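Local coordinates for protein 2'-deoxycytidine 5'-triphosphate deaminase (Agrobacterium tumefaciens, PDB 2R9Q) that probably deaminates dCTP to dUTP, supplying the precursor for thymidine nucleotide synthesis, at residues B[38-43]-B[296-301]. Numbering follows the deposited sequence.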
ATOM      1  N   VAL B  38     -35.187   2.416  17.604  1.00 65.82           N
ATOM      2  CA  VAL B  38     -35.220   3.784  18.115  1.00 65.65           C
ATOM      3  C   VAL B  38     -34.386   3.844  19.393  1.00 65.41           C
ATOM      4  O   VAL B  38     -34.643   3.128  20.367  1.00 65.48           O
ATOM      5  CB  VAL B  38     -36.667   4.282  18.376  1.00 65.95           C
ATOM      6  CG1 VAL B  38     -36.667   5.755  18.805  1.00 64.01           C
ATOM      7  CG2 VAL B  38     -37.569   4.046  17.123  1.00 64.48           C
ATOM      8  N   GLN B  39     -33.347   4.660  19.348  1.00 65.01           N
ATOM      9  CA  GLN B  39     -32.475   4.859  20.469  1.00 64.79           C
ATOM     10  C   GLN B  39     -33.054   6.047  21.230  1.00 63.98           C
ATOM     11  O   GLN B  39     -33.972   6.716  20.728  1.00 62.73           O
ATOM     12  CB  GLN B  39     -31.029   5.100  19.998  1.00 65.65           C
ATOM     13  CG  GLN B  39     -30.467   4.052  19.028  1.00 66.60           C
ATOM     14  CD  GLN B  39     -30.477   2.672  19.594  1.00 68.16           C
ATOM     15  OE1 GLN B  39     -30.381   2.483  20.803  1.00 70.36           O
ATOM     16  NE2 GLN B  39     -30.632   1.686  18.730  1.00 71.20           N
ATOM     17  N   PRO B  40     -32.553   6.293  22.456  1.00 63.63           N
ATOM     18  CA  PRO B  40     -32.979   7.437  23.277  1.00 62.79           C
ATOM     19  C   PRO B  40     -33.002   8.812  22.563  1.00 62.23           C
ATOM     20  O   PRO B  40     -33.931   9.564  22.777  1.00 60.82           O
ATOM     21  CB  PRO B  40     -31.979   7.415  24.430  1.00 62.85           C
ATOM     22  CG  PRO B  40     -31.555   6.014  24.545  1.00 63.22           C
ATOM     23  CD  PRO B  40     -31.573   5.449  23.172  1.00 63.87           C
ATOM     24  N   ALA B  41     -32.014   9.111  21.708  1.00 62.05           N
ATOM     25  CA  ALA B  41     -31.920  10.408  21.003  1.00 61.20           C
ATOM     26  C   ALA B  41     -31.501  10.312  19.512  1.00 61.44           C
ATOM     27  O   ALA B  41     -30.905  11.253  18.962  1.00 59.94           O
ATOM     28  CB  ALA B  41     -30.986  11.314  21.746  1.00 60.73           C
ATOM     29  N   SER B  42     -31.834   9.175  18.881  1.00 61.48           N
ATOM     30  CA  SER B  42     -31.531   8.897  17.473  1.00 60.98           C
ATOM     31  C   SER B  42     -32.276   7.650  17.012  1.00 60.73           C
ATOM     32  O   SER B  42     -32.872   6.931  17.801  1.00 61.07           O
ATOM     33  CB  SER B  42     -30.022   8.712  17.249  1.00 61.14           C
ATOM     34  OG  SER B  42     -29.492   7.706  18.106  1.00 61.19           O
ATOM     35  N   LEU B  43     -32.242   7.411  15.715  1.00 60.30           N
ATOM     36  CA  LEU B  43     -32.788   6.227  15.101  1.00 59.74           C
ATOM     37  C   LEU B  43     -31.760   5.553  14.176  1.00 59.33           C
ATOM     38  O   LEU B  43     -31.185   6.174  13.295  1.00 58.81           O
ATOM     39  CB  LEU B  43     -34.038   6.627  14.329  1.00 59.97           C
ATOM     40  CG  LEU B  43     -34.662   5.678  13.312  1.00 59.22           C
ATOM     41  CD1 LEU B  43     -35.487   4.581  13.957  1.00 54.63           C
ATOM     42  CD2 LEU B  43     -35.441   6.503  12.329  1.00 58.80           C
ATOM     43  N   PHE B 296     -22.691   9.754  18.017  1.00 63.83           N
ATOM     44  CA  PHE B 296     -23.676  10.224  18.972  1.00 64.03           C
ATOM     45  C   PHE B 296     -23.513   9.486  20.307  1.00 63.98           C
ATOM     46  O   PHE B 296     -23.216   8.327  20.332  1.00 62.98           O
ATOM     47  CB  PHE B 296     -25.078  10.034  18.396  1.00 63.28           C
ATOM     48  CG  PHE B 296     -25.371  10.896  17.207  1.00 61.14           C
ATOM     49  CD1 PHE B 296     -25.047  12.257  17.204  1.00 61.79           C
ATOM     50  CD2 PHE B 296     -26.000  10.363  16.086  1.00 60.57           C
ATOM     51  CE1 PHE B 296     -25.366  13.056  16.108  1.00 60.98           C
ATOM     52  CE2 PHE B 296     -26.300  11.148  14.992  1.00 59.18           C
ATOM     53  CZ  PHE B 296     -25.979  12.496  15.000  1.00 60.84           C
ATOM     54  N   PHE B 297     -23.641  10.235  21.396  1.00 64.99           N
ATOM     55  CA  PHE B 297     -23.786   9.717  22.747  1.00 65.33           C
ATOM     56  C   PHE B 297     -25.236   9.897  23.161  1.00 65.82           C
ATOM     57  O   PHE B 297     -25.820  10.950  22.945  1.00 64.74           O
ATOM     58  CB  PHE B 297     -22.867  10.484  23.699  1.00 65.27           C
ATOM     59  CG  PHE B 297     -21.445  10.091  23.588  1.00 63.92           C
ATOM     60  CD1 PHE B 297     -20.815   9.443  24.622  1.00 65.68           C
ATOM     61  CD2 PHE B 297     -20.728  10.334  22.422  1.00 63.74           C
ATOM     62  CE1 PHE B 297     -19.479   9.073  24.497  1.00 66.29           C
ATOM     63  CE2 PHE B 297     -19.428   9.956  22.300  1.00 62.65           C
ATOM     64  CZ  PHE B 297     -18.795   9.340  23.337  1.00 64.72           C
ATOM     65  N   ASP B 298     -25.813   8.864  23.748  1.00 66.58           N
ATOM     66  CA  ASP B 298     -27.208   8.919  24.197  1.00 67.54           C
ATOM     67  C   ASP B 298     -27.343   9.461  25.610  1.00 67.31           C
ATOM     68  O   ASP B 298     -26.461   9.257  26.427  1.00 65.88           O
ATOM     69  CB  ASP B 298     -27.864   7.528  24.161  1.00 67.59           C
ATOM     70  CG  ASP B 298     -28.333   7.113  22.768  1.00 68.64           C
ATOM     71  OD1 ASP B 298     -29.019   7.929  22.062  1.00 67.87           O
ATOM     72  OD2 ASP B 298     -28.021   5.944  22.413  1.00 67.63           O
ATOM     73  N   PRO B 299     -28.479  10.118  25.900  1.00 68.69           N
ATOM     74  CA  PRO B 299     -28.857  10.415  27.281  1.00 69.85           C
ATOM     75  C   PRO B 299     -28.724   9.182  28.129  1.00 69.79           C
ATOM     76  O   PRO B 299     -29.163   8.117  27.714  1.00 70.27           O
ATOM     77  CB  PRO B 299     -30.334  10.824  27.176  1.00 69.65           C
ATOM     78  CG  PRO B 299     -30.556  11.200  25.789  1.00 69.21           C
ATOM     79  CD  PRO B 299     -29.475  10.623  24.941  1.00 68.62           C
ATOM     80  N   GLY B 300     -28.102   9.325  29.284  1.00 70.68           N
ATOM     81  CA  GLY B 300     -27.863   8.183  30.177  1.00 71.52           C
ATOM     82  C   GLY B 300     -26.518   7.485  29.996  1.00 71.94           C
ATOM     83  O   GLY B 300     -26.207   6.562  30.749  1.00 70.76           O
ATOM     84  N   PHE B 301     -25.715   7.898  29.006  1.00 72.47           N
ATOM     85  CA  PHE B 301     -24.383   7.307  28.835  1.00 73.04           C
ATOM     86  C   PHE B 301     -23.584   7.554  30.114  1.00 74.02           C
ATOM     87  O   PHE B 301     -23.621   8.660  30.679  1.00 72.34           O
ATOM     88  CB  PHE B 301     -23.620   7.875  27.611  1.00 72.83           C
ATOM     89  CG  PHE B 301     -22.205   7.344  27.471  1.00 71.19           C
ATOM     90  CD1 PHE B 301     -21.944   6.208  26.725  1.00 72.06           C
ATOM     91  CD2 PHE B 301     -21.143   7.962  28.113  1.00 70.66           C
ATOM     92  CE1 PHE B 301     -20.639   5.714  26.602  1.00 72.67           C
ATOM     93  CE2 PHE B 301     -19.855   7.475  27.993  1.00 71.65           C
ATOM     94  CZ  PHE B 301     -19.598   6.359  27.234  1.00 71.67           C
TER
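D298 OD1 accepts a hydrogen bond from the backbone N of A41 at 3.2 Å. The N-H...O angle of 141° shows a bent bond, and the donor stands 37° out of the carboxylate plane, so A41 N meets the oxygen from above that plane. D298 CG lies anti to its own carbonyl carbon (chi1 -80°), which puts it against the P40 ring; P40 CD is 3.7 Å from D298 CG, and the two side chains cross at about a right angle. Q39 CB lies 3.9 Å from D298 OD2 and is about as close to the other carboxylate oxygen, so it borders the group without singling out one oxygen. S42 OG comes no nearer than 4.0 Å to D298 OD1, too far for a bond; this hydroxyl is buried and has no polar partner in the model. Beside the carboxylate the contact becomes apolar: A41 CB packs 3.6 Å from P299 CD, while P40 CB is a looser neighbour of the same P299 atom at 4.1 Å. Both backbones turn here. Q39 N bonds to S42 O (2.8 Å), closing the tight connection between strands 38-39 and 42-46, and F301 N to D298 O (3.0 Å), within a type II turn whose third residue, G300, has positive phi. R167, from strand 162-170, joins the two sides through hydrogen bonds to A41 O and F297 O. The contact thus fastens a beta hairpin of the N-terminal dUTPase-like domain to the turn after strand 296-297 of the C-terminal one, an interdomain junction within a single chain carrying two dUTPase-superfamily domains in tandem.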